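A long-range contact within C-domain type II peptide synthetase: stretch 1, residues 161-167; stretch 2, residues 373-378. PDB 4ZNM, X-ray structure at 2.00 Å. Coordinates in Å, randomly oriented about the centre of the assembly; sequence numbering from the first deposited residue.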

# COMPACT_ATOMS: atom_id res chain seq x y z
N ASP A 161 -0.45 1.95 7.33
CA ASP A 161 -0.50 1.20 6.08
C ASP A 161 -1.94 0.66 5.81
O ASP A 161 -2.88 0.99 6.54
N ALA A 162 -2.10 -0.13 4.75
CA ALA A 162 -3.45 -0.60 4.37
C ALA A 162 -4.11 -1.38 5.50
O ALA A 162 -5.28 -1.15 5.82
N TRP A 163 -3.36 -2.24 6.16
CA TRP A 163 -3.91 -3.05 7.25
C TRP A 163 -4.36 -2.13 8.39
O TRP A 163 -5.46 -2.30 8.97
N ALA A 164 -3.56 -1.11 8.66
CA ALA A 164 -3.92 -0.13 9.70
C ALA A 164 -5.21 0.60 9.38
O ALA A 164 -5.97 0.92 10.28
N MSE A 165 -5.45 0.89 8.10
CA MSE A 165 -6.66 1.62 7.69
C MSE A 165 -7.90 0.73 7.93
O MSE A 165 -8.94 1.19 8.35
N HIS A 166 -7.76 -0.55 7.67
CA HIS A 166 -8.85 -1.50 7.98
C HIS A 166 -9.14 -1.47 9.49
O HIS A 166 -10.30 -1.34 9.90
N VAL A 167 -8.09 -1.50 10.32
CA VAL A 167 -8.24 -1.42 11.79
C VAL A 167 -8.90 -0.10 12.23
O VAL A 167 -9.79 -0.10 13.10
N ALA A 373 1.12 -6.80 -3.31
CA ALA A 373 -0.24 -7.13 -2.92
C ALA A 373 -0.56 -6.32 -1.68
O ALA A 373 0.21 -6.25 -0.75
N VAL A 374 -1.72 -5.69 -1.68
CA VAL A 374 -2.22 -5.02 -0.51
C VAL A 374 -2.47 -6.04 0.58
O VAL A 374 -3.13 -7.06 0.36
N HIS A 375 -1.96 -5.75 1.77
CA HIS A 375 -2.13 -6.64 2.91
C HIS A 375 -3.15 -6.04 3.88
O HIS A 375 -2.94 -4.99 4.48
N ALA A 376 -4.28 -6.71 4.00
CA ALA A 376 -5.36 -6.21 4.83
C ALA A 376 -6.16 -7.40 5.34
O ALA A 376 -6.29 -8.39 4.63
N PRO A 377 -6.67 -7.33 6.57
CA PRO A 377 -7.39 -8.51 7.07
C PRO A 377 -8.50 -8.98 6.11
O PRO A 377 -9.06 -8.18 5.34
N ALA A 378 -8.79 -10.28 6.15
CA ALA A 378 -9.76 -10.89 5.25
C ALA A 378 -11.17 -10.36 5.53
O ALA A 378 -11.59 -10.24 6.69

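The contact between the first turns of a helix and an irregular segment more than 200 residues away in sequence is a small, largely aromatic-proline packing, with no direct hydrogen bond across it and a single water joining the two backbones. It illustrates a general principle: a proline without a backbone N-H can still anchor a loop to a helix by offering its ring carbons to aromatic faces.

Trp-163 and Pro-377 form the heart of the arrangement, and each has about 100 Å² covered by the opposing stretch. The CA-to-CB bond of Trp-163 points sideways, but its t rotamer (chi1 178°, chi2 -70°) lays the indole against the loop. Pro-377 points toward the helix, its ring in the C-gamma exo pucker. Pro-377 CG sits 3.3 Å from the centroid of the Trp-163 six-membered ring and only 5° off the ring normal, a CH-pi contact almost directly over the face; Pro-377 CD approaches Trp-163 CE3 to 3.3 Å.

One turn further along the helix, His-166 also points toward the loop and is likewise t (chi1 169°). The same Pro-377 CG lies 3.8 Å from the centroid of its imidazole, again over the face though 28° off the normal, so one proline carbon serves two aromatic rings spaced i and i+3.

His-375 adds a different kind of aromatic contact. Its CA-to-CB bond runs sideways, yet with chi1 at 176° (t) the end of the side chain comes nearer to the helix. The imidazole and the Trp-163 six-membered ring are nearly parallel, with planes at 11°, but their centroids are 4.6 Å apart and the rings are slid so that they barely overlap. The approach of His-375 NE2 to Trp-163 CE3, at 2.9 Å, is notably tight for a nitrogen-carbon pair.

At the start of the helix the packing becomes aliphatic. Ala-162 points toward the loop, and its CB meets CG1 of Val-374, a t rotamer, at 3.5 Å.

The polar link is indirect. Trp-163 N, in the first turn, lies 3.2 Å from His-375 O, but the angle is too poor for a hydrogen bond. Water 1 bridges the same two atoms, accepting from Trp-163 N at 3.0 Å and donating to His-375 O at 2.8 Å. Asp-161, whose chi1 is p, makes no contact with the loop; instead its OD1 caps the helix by accepting from Ala-164 N at 3.0 Å, securing the turn that carries Ala-162 and Trp-163.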

# COMPACT_ATOMS: atom_id res chain seq x y z
CB ASP A 161 0.53 0.06 6.10
CG ASP A 161 0.40 -0.89 7.32
OD1 ASP A 161 -0.69 -0.97 7.96
OD2 ASP A 161 1.40 -1.62 7.61
CB ALA A 162 -3.39 -1.43 3.10
CB TRP A 163 -2.87 -4.08 7.73
CG TRP A 163 -3.29 -4.94 8.90
CD1 TRP A 163 -3.46 -4.54 10.17
CD2 TRP A 163 -3.54 -6.35 8.88
NE1 TRP A 163 -3.81 -5.60 10.96
CE2 TRP A 163 -3.87 -6.73 10.19
CE3 TRP A 163 -3.53 -7.32 7.88
CZ2 TRP A 163 -4.18 -8.04 10.53
CZ3 TRP A 163 -3.84 -8.63 8.22
CH2 TRP A 163 -4.17 -8.97 9.53
CB ALA A 164 -2.78 0.89 9.91
CB MSE A 165 -6.58 2.03 6.21
CG MSE A 165 -5.60 3.14 5.89
SE MSE A 165 -6.10 4.84 6.66
CE MSE A 165 -7.91 4.97 6.01
CB HIS A 166 -8.48 -2.88 7.49
CG HIS A 166 -9.40 -3.95 7.98
ND1 HIS A 166 -10.37 -4.52 7.18
CD2 HIS A 166 -9.50 -4.55 9.20
CE1 HIS A 166 -11.02 -5.43 7.88
NE2 HIS A 166 -10.52 -5.47 9.11
CB VAL A 167 -6.88 -1.62 12.50
CG1 VAL A 167 -6.99 -1.33 14.01
CG2 VAL A 167 -6.36 -3.08 12.30
CB ALA A 373 -0.38 -8.65 -2.65
CB VAL A 374 -3.51 -4.25 -0.82
CG1 VAL A 374 -4.08 -3.62 0.43
CG2 VAL A 374 -3.25 -3.18 -1.83
CB HIS A 375 -0.79 -6.86 3.61
CG HIS A 375 -0.89 -7.69 4.84
ND1 HIS A 375 -0.95 -9.07 4.82
CD2 HIS A 375 -0.94 -7.33 6.15
CE1 HIS A 375 -1.04 -9.52 6.06
NE2 HIS A 375 -1.04 -8.48 6.88
CB ALA A 376 -6.24 -5.25 4.04
CB PRO A 377 -7.97 -8.02 8.40
CG PRO A 377 -7.07 -6.93 8.83
CD PRO A 377 -6.67 -6.24 7.56
CB ALA A 378 -9.73 -12.41 5.40
O HOH W 1 -0.76 -3.36 5.05